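PDB 3M0G: farnesyl diphosphate synthase from Rhodobacter capsulatus, which probably condenses farnesyl diphosphate with isopentenyl diphosphate, in a magnesium-dependent reaction, to give geranylgeranyl diphosphate for carotenoid biosynthesis. Local coordinates for residues B[54-59]-B[268-273]. Numbering follows the deposited sequence.
Sequences AIHGIS and APYGEA
Tyr-270 meets both Ile-55 and His-56 with the CD1-CE1 side of its ring and its hydroxyl, each coming at it obliquely, and the closeness of the two approaches differs. The tight part is apolar: CG2 of Ile-55 lies 3.3 Å from CD1 of Tyr-270, and the two side chains cross at about a right angle. With CG1 beside the backbone N of Ile-55 (chi1 -65°), CG2 stands anti to that N and reaches the tyrosine, while CG1 lies 3.9 Å from the carbonyl O of Ala-273. The second approach is looser and polar. The rings of His-56 and Tyr-270 have centroids 5.4 Å apart and planes at 78°, and no direct hydrogen bond joins them. Instead, a water in the imidazole plane bridges the gap, 2.8 Å from NE2 of His-56 and 2.8 Å from OH of Tyr-270. The other imidazole nitrogen, ND1, is hydrogen-bonded to Ser-52 O, so both ring nitrogens are engaged and the ring's rotation is restrained. A leucine in place of Tyr-270 would probably leave the water without its hydroxyl partner and His-56 without its indirect tie to this loop. Gly-57, with positive phi, closes helix 44-55 in a Schellman motif just beyond the contact. This surface contact thus joins the C-terminal end of that helix to the loop between helices 249-265 and 275-285, with Leu-201 of helix 199-219 touching both His-56 and Tyr-270 and Leu-277 of helix 275-285 meeting Ile-55.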
ATOM      1  N   ALA B  54     -17.965  -4.681 -17.762  1.00  4.73           N
ATOM      2  CA  ALA B  54     -18.832  -5.234 -18.806  1.00  5.46           C
ATOM      3  C   ALA B  54     -20.011  -4.327 -19.166  1.00  6.03           C
ATOM      4  O   ALA B  54     -20.351  -4.189 -20.339  1.00  6.87           O
ATOM      5  CB  ALA B  54     -19.337  -6.603 -18.375  1.00  6.09           C
ATOM      6  N   ILE B  55     -20.660  -3.747 -18.163  1.00  6.98           N
ATOM      7  CA  ILE B  55     -21.794  -2.834 -18.367  1.00  9.24           C
ATOM      8  C   ILE B  55     -21.401  -1.630 -19.220  1.00 10.67           C
ATOM      9  O   ILE B  55     -22.230  -1.057 -19.937  1.00 11.03           O
ATOM     10  CB  ILE B  55     -22.364  -2.297 -17.025  1.00  9.88           C
ATOM     11  CG1 ILE B  55     -22.959  -3.425 -16.185  1.00 18.55           C
ATOM     12  CG2 ILE B  55     -23.437  -1.243 -17.277  1.00 18.28           C
ATOM     13  CD1 ILE B  55     -23.214  -3.008 -14.761  1.00 10.43           C
ATOM     14  N   HIS B  56     -20.125  -1.270 -19.147  1.00 11.39           N
ATOM     15  CA  HIS B  56     -19.576  -0.171 -19.937  1.00 12.95           C
ATOM     16  C   HIS B  56     -18.878  -0.676 -21.196  1.00 14.03           C
ATOM     17  O   HIS B  56     -18.067   0.037 -21.812  1.00 15.61           O
ATOM     18  CB  HIS B  56     -18.653   0.671 -19.051  1.00 13.57           C
ATOM     19  CG  HIS B  56     -19.383   1.420 -17.984  1.00 12.00           C
ATOM     20  ND1 HIS B  56     -19.687   0.866 -16.759  1.00 13.91           N
ATOM     21  CD2 HIS B  56     -19.908   2.667 -17.970  1.00 13.61           C
ATOM     22  CE1 HIS B  56     -20.352   1.744 -16.032  1.00 13.00           C
ATOM     23  NE2 HIS B  56     -20.506   2.843 -16.747  1.00 12.73           N
ATOM     24  N   GLY B  57     -19.208  -1.907 -21.577  1.00 13.12           N
ATOM     25  CA  GLY B  57     -18.721  -2.526 -22.813  1.00 12.78           C
ATOM     26  C   GLY B  57     -17.252  -2.891 -22.827  1.00 12.35           C
ATOM     27  O   GLY B  57     -16.671  -3.093 -23.896  1.00 12.30           O
ATOM     28  N   ILE B  58     -16.647  -2.963 -21.640  1.00 12.24           N
ATOM     29  CA  ILE B  58     -15.220  -3.249 -21.494  1.00 12.55           C
ATOM     30  C   ILE B  58     -15.007  -4.741 -21.219  1.00 12.98           C
ATOM     31  O   ILE B  58     -15.703  -5.323 -20.379  1.00 11.94           O
ATOM     32  CB  ILE B  58     -14.589  -2.359 -20.373  1.00 12.87           C
ATOM     33  CG1 ILE B  58     -14.543  -0.889 -20.830  1.00  9.47           C
ATOM     34  CG2 ILE B  58     -13.183  -2.857 -19.967  1.00 10.10           C
ATOM     35  CD1 ILE B  58     -14.076   0.087 -19.764  1.00 12.96           C
ATOM     36  N   SER B  59     -14.050  -5.344 -21.938  1.00 13.97           N
ATOM     37  CA  SER B  59     -13.758  -6.781 -21.835  1.00 15.00           C
ATOM     38  C   SER B  59     -13.217  -7.200 -20.475  1.00 15.26           C
ATOM     39  O   SER B  59     -12.718  -6.376 -19.723  1.00 15.02           O
ATOM     40  CB  SER B  59     -12.789  -7.228 -22.944  1.00 15.56           C
ATOM     41  OG  SER B  59     -11.432  -6.950 -22.624  1.00  2.00           O
ATOM     42  N   ALA B 268     -31.038   1.339 -12.306  1.00 12.71           N
ATOM     43  CA  ALA B 268     -32.060   1.686 -13.300  1.00 12.93           C
ATOM     44  C   ALA B 268     -31.541   2.403 -14.560  1.00 13.75           C
ATOM     45  O   ALA B 268     -32.017   2.098 -15.651  1.00 13.83           O
ATOM     46  CB  ALA B 268     -33.220   2.474 -12.646  1.00 12.79           C
ATOM     47  N   PRO B 269     -30.551   3.326 -14.433  1.00 14.74           N
ATOM     48  CA  PRO B 269     -29.988   3.950 -15.648  1.00 15.37           C
ATOM     49  C   PRO B 269     -29.544   2.944 -16.722  1.00 15.81           C
ATOM     50  O   PRO B 269     -29.786   3.167 -17.911  1.00 16.78           O
ATOM     51  CB  PRO B 269     -28.768   4.715 -15.119  1.00 15.51           C
ATOM     52  CG  PRO B 269     -29.104   5.036 -13.722  1.00 15.25           C
ATOM     53  CD  PRO B 269     -29.995   3.937 -13.207  1.00 15.08           C
ATOM     54  N   TYR B 270     -28.927   1.842 -16.289  1.00 15.42           N
ATOM     55  CA  TYR B 270     -28.362   0.831 -17.181  1.00 15.06           C
ATOM     56  C   TYR B 270     -29.379  -0.126 -17.827  1.00 14.46           C
ATOM     57  O   TYR B 270     -29.007  -0.946 -18.669  1.00 13.93           O
ATOM     58  CB  TYR B 270     -27.284   0.020 -16.457  1.00 15.37           C
ATOM     59  CG  TYR B 270     -26.153   0.837 -15.860  1.00 13.34           C
ATOM     60  CD1 TYR B 270     -25.209   1.466 -16.678  1.00 15.76           C
ATOM     61  CD2 TYR B 270     -26.020   0.967 -14.483  1.00 16.11           C
ATOM     62  CE1 TYR B 270     -24.164   2.204 -16.129  1.00 12.80           C
ATOM     63  CE2 TYR B 270     -24.980   1.706 -13.921  1.00 12.72           C
ATOM     64  CZ  TYR B 270     -24.058   2.323 -14.755  1.00 16.38           C
ATOM     65  OH  TYR B 270     -23.023   3.044 -14.207  1.00 12.69           O
ATOM     66  N   GLY B 271     -30.647  -0.029 -17.433  1.00 14.68           N
ATOM     67  CA  GLY B 271     -31.702  -0.854 -18.025  1.00 14.78           C
ATOM     68  C   GLY B 271     -31.537  -2.344 -17.786  1.00 14.92           C
ATOM     69  O   GLY B 271     -31.334  -2.779 -16.652  1.00 14.64           O
ATOM     70  N   GLU B 272     -31.646  -3.136 -18.856  1.00 14.54           N
ATOM     71  CA  GLU B 272     -31.540  -4.599 -18.737  1.00 14.27           C
ATOM     72  C   GLU B 272     -30.101  -5.110 -18.560  1.00 13.95           C
ATOM     73  O   GLU B 272     -29.887  -6.248 -18.128  1.00 13.48           O
ATOM     74  CB  GLU B 272     -32.225  -5.311 -19.913  1.00 14.46           C
ATOM     75  CG  GLU B 272     -33.745  -5.181 -19.928  1.00 18.79           C
ATOM     76  CD  GLU B 272     -34.436  -5.837 -18.730  1.00 14.98           C
ATOM     77  OE1 GLU B 272     -33.855  -6.748 -18.093  1.00 18.59           O
ATOM     78  OE2 GLU B 272     -35.584  -5.437 -18.434  1.00 18.98           O
ATOM     79  N   ALA B 273     -29.121  -4.271 -18.890  1.00 14.21           N
ATOM     80  CA  ALA B 273     -27.712  -4.629 -18.711  1.00 14.09           C
ATOM     81  C   ALA B 273     -27.291  -4.753 -17.232  1.00 13.93           C
ATOM     82  O   ALA B 273     -26.264  -5.366 -16.921  1.00 13.90           O
ATOM     83  CB  ALA B 273     -26.818  -3.656 -19.453  1.00 14.15           C
TER
HETATM   84  O   HOH W   1     -21.992   5.093 -15.894  1.00  9.72           O